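Local coordinates for AB hydrolase-1 domain-containing protein (Parabacteroides distasonis, PDB 4Q34) that probably acts as an esterase of the alpha/beta hydrolase family, although its natural substrate is unknown, at residues 173-178 against 296-301. Residues are numbered along the deposited sequence; the frame is centred on the assembly and turned at random.
Sequences ITHSQG and NTHFPM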
ATOM      1  N   ILE A 173     -16.112  -3.537   8.288  1.00 15.89           N
ATOM      2  CA  ILE A 173     -15.626  -2.786   9.455  0.50 16.51           C
ATOM      3  C   ILE A 173     -15.083  -1.468   8.920  1.00 17.94           C
ATOM      4  O   ILE A 173     -14.118  -1.483   8.165  1.00 17.95           O
ATOM      5  CB  ILE A 173     -14.487  -3.501  10.210  0.50 16.37           C
ATOM      6  CG1 ILE A 173     -14.781  -5.007  10.354  0.50 16.82           C
ATOM      7  CG2 ILE A 173     -14.245  -2.832  11.569  0.50 16.82           C
ATOM      8  CD1 ILE A 173     -15.999  -5.298  11.185  0.50 17.64           C
ATOM      9  N   THR A 174     -15.678  -0.347   9.336  1.00 17.07           N
ATOM     10  CA  THR A 174     -15.382   0.957   8.769  1.00 16.68           C
ATOM     11  C   THR A 174     -14.931   1.955   9.809  1.00 17.88           C
ATOM     12  O   THR A 174     -15.115   1.765  11.023  1.00 17.12           O
ATOM     13  CB  THR A 174     -16.577   1.538   7.986  1.00 16.91           C
ATOM     14  OG1 THR A 174     -17.638   1.909   8.869  1.00 17.20           O
ATOM     15  CG2 THR A 174     -17.099   0.523   6.930  1.00 17.84           C
ATOM     16  N   HIS A 175     -14.334   3.033   9.304  1.00 18.99           N
ATOM     17  CA  HIS A 175     -13.851   4.121  10.136  1.00 18.00           C
ATOM     18  C   HIS A 175     -14.102   5.490   9.516  1.00 17.51           C
ATOM     19  O   HIS A 175     -13.712   5.737   8.393  1.00 18.02           O
ATOM     20  CB  HIS A 175     -12.335   3.970  10.300  1.00 17.53           C
ATOM     21  CG  HIS A 175     -11.735   4.957  11.248  1.00 17.38           C
ATOM     22  ND1 HIS A 175     -10.506   5.535  11.042  1.00 20.30           N
ATOM     23  CD2 HIS A 175     -12.178   5.433  12.438  1.00 20.02           C
ATOM     24  CE1 HIS A 175     -10.244   6.372  12.022  1.00 20.96           C
ATOM     25  NE2 HIS A 175     -11.218   6.289  12.909  1.00 19.95           N
ATOM     26  N   SER A 176     -14.746   6.382  10.281  1.00 17.77           N
ATOM     27  CA  SER A 176     -14.873   7.805   9.946  1.00 20.09           C
ATOM     28  C   SER A 176     -15.623   8.018   8.612  1.00 18.10           C
ATOM     29  O   SER A 176     -16.795   7.690   8.562  1.00 16.75           O
ATOM     30  CB  SER A 176     -13.513   8.485  10.039  1.00 22.27           C
ATOM     31  OG  SER A 176     -13.717   9.864  10.239  1.00 26.16           O
ATOM     32  N   GLN A 177     -14.973   8.540   7.573  1.00 19.11           N
ATOM     33  CA  GLN A 177     -15.632   8.657   6.268  0.67 22.17           C
ATOM     34  C   GLN A 177     -15.891   7.304   5.644  1.00 20.50           C
ATOM     35  O   GLN A 177     -16.732   7.168   4.754  1.00 19.20           O
ATOM     36  CB  GLN A 177     -14.805   9.507   5.330  0.67 23.82           C
ATOM     37  CG  GLN A 177     -14.678  10.950   5.807  0.67 23.09           C
ATOM     38  CD  GLN A 177     -13.718  11.213   6.992  0.67 23.48           C
ATOM     39  OE1 GLN A 177     -12.856  10.391   7.411  0.67 17.87           O
ATOM     40  NE2 GLN A 177     -13.863  12.411   7.530  0.67 24.93           N
ATOM     41  N   GLY A 178     -15.181   6.292   6.127  1.00 19.66           N
ATOM     42  CA  GLY A 178     -15.545   4.893   5.856  1.00 22.63           C
ATOM     43  C   GLY A 178     -17.001   4.593   6.242  1.00 21.96           C
ATOM     44  O   GLY A 178     -17.606   3.670   5.712  1.00 19.29           O
ATOM     45  N   ASN A 296     -10.057   6.672  24.875  1.00 20.33           N
ATOM     46  CA  ASN A 296      -9.937   6.455  23.449  1.00 19.44           C
ATOM     47  C   ASN A 296     -10.033   7.724  22.631  1.00 20.55           C
ATOM     48  O   ASN A 296     -10.759   8.658  22.967  1.00 21.21           O
ATOM     49  CB  ASN A 296     -10.946   5.391  22.949  1.00 21.59           C
ATOM     50  CG  ASN A 296     -10.569   4.007  23.387  1.00 21.75           C
ATOM     51  OD1 ASN A 296     -11.118   3.446  24.365  1.00 20.96           O
ATOM     52  ND2 ASN A 296      -9.563   3.453  22.714  1.00 20.45           N
ATOM     53  N   THR A 297      -9.251   7.706  21.548  1.00 18.82           N
ATOM     54  CA  THR A 297      -9.162   8.733  20.546  1.00 18.29           C
ATOM     55  C   THR A 297     -10.135   8.362  19.405  1.00 18.81           C
ATOM     56  O   THR A 297     -10.946   7.467  19.507  1.00 18.48           O
ATOM     57  CB  THR A 297      -7.701   8.843  20.011  1.00 17.62           C
ATOM     58  OG1 THR A 297      -7.417   7.686  19.173  1.00 15.74           O
ATOM     59  CG2 THR A 297      -6.704   8.930  21.164  1.00 21.19           C
ATOM     60  N   HIS A 298     -10.070   9.126  18.339  1.00 19.24           N
ATOM     61  CA  HIS A 298     -10.812   8.844  17.116  1.00 18.45           C
ATOM     62  C   HIS A 298     -10.371   7.559  16.465  1.00 18.96           C
ATOM     63  O   HIS A 298     -11.105   7.093  15.658  1.00 18.79           O
ATOM     64  CB  HIS A 298     -10.620  10.012  16.169  1.00 19.87           C
ATOM     65  CG  HIS A 298     -11.233   9.835  14.821  1.00 20.08           C
ATOM     66  ND1 HIS A 298     -12.589   9.682  14.639  1.00 20.10           N
ATOM     67  CD2 HIS A 298     -10.691   9.909  13.589  1.00 21.90           C
ATOM     68  CE1 HIS A 298     -12.843   9.585  13.343  1.00 20.65           C
ATOM     69  NE2 HIS A 298     -11.701   9.708  12.688  1.00 20.00           N
ATOM     70  N   PHE A 299      -9.205   7.006  16.837  1.00 18.12           N
ATOM     71  CA  PHE A 299      -8.744   5.692  16.309  1.00 15.97           C
ATOM     72  C   PHE A 299      -8.695   4.595  17.393  1.00 16.46           C
ATOM     73  O   PHE A 299      -7.605   4.158  17.777  1.00 16.48           O
ATOM     74  CB  PHE A 299      -7.347   5.766  15.724  1.00 16.40           C
ATOM     75  CG  PHE A 299      -7.218   6.554  14.476  1.00 16.77           C
ATOM     76  CD1 PHE A 299      -7.313   7.920  14.489  1.00 17.61           C
ATOM     77  CD2 PHE A 299      -6.893   5.955  13.284  1.00 17.54           C
ATOM     78  CE1 PHE A 299      -7.188   8.657  13.341  1.00 18.33           C
ATOM     79  CE2 PHE A 299      -6.732   6.690  12.127  1.00 18.29           C
ATOM     80  CZ  PHE A 299      -6.897   8.062  12.158  1.00 18.84           C
ATOM     81  N   PRO A 300      -9.855   4.155  17.871  1.00 16.18           N
ATOM     82  CA  PRO A 300      -9.813   3.165  18.960  1.00 17.09           C
ATOM     83  C   PRO A 300      -9.149   1.858  18.589  1.00 18.51           C
ATOM     84  O   PRO A 300      -8.575   1.185  19.460  1.00 18.95           O
ATOM     85  CB  PRO A 300     -11.302   2.923  19.266  1.00 17.76           C
ATOM     86  CG  PRO A 300     -11.989   4.158  18.807  1.00 19.83           C
ATOM     87  CD  PRO A 300     -11.228   4.600  17.607  1.00 18.32           C
HETATM   88  N   MSE A 301      -9.177   1.520  17.310  1.00 17.59           N
HETATM   89  CA  MSE A 301      -8.532   0.294  16.819  1.00 16.54           C
HETATM   90  C   MSE A 301      -7.052   0.303  16.935  1.00 16.16           C
HETATM   91  O   MSE A 301      -6.457  -0.769  16.872  1.00 17.61           O
HETATM   92  CB  MSE A 301      -8.969  -0.031  15.337  1.00 17.65           C
HETATM   93  CG  MSE A 301      -8.342   0.872  14.255  1.00 17.19           C
HETATM   94 SE   MSE A 301      -8.855   2.741  14.226  0.75 17.59          SE
HETATM   95  CE  MSE A 301     -10.709   2.490  13.878  1.00 17.70           C
TER
HETATM   96  O   HOH W   1     -11.003  10.548  10.235  1.00 29.49           O
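The H175 ring is sandwiched: on one face is CB of its neighbour S176, on the other the methyl CE of selenomethionine M301, which sits 3.6 Å above the plane and offset toward the rim. SE of M301 lies almost over the ring centre, farther from the plane than CE. F299 lies at the edge of the imidazole, and H175 CE1 points into the centre of the F299 face, 3.5 Å above it, an edge-to-face pair with planes at 62°. The H298 ring has H175 NE2 over one face, offset toward the rim, the two rings meeting obliquely, while S176 OG lies in its plane at the edge, 3.2 Å from H298 NE2. Strand 170-175 ends here in a nucleophile elbow, the sharp type II' turn from H175 to G178, with S176 at a positive phi of 61°. Together with E199, which bonds H298 ND1, this fits the Ser-His-acid triad of alpha/beta hydrolases, so S176 is probably the nucleophile and H298 the base. A water joins the two, 2.8 Å from S176 OG and 2.7 Å from H298 NE2. Second-shell support comes from H175: CG is anti to the backbone N (chi1 -174°), and NE2 donates to H298 O at 2.9 Å. An alanine at H175 would probably leave that carbonyl without this donor and open a gap beneath M301 CE and beside the F299 face.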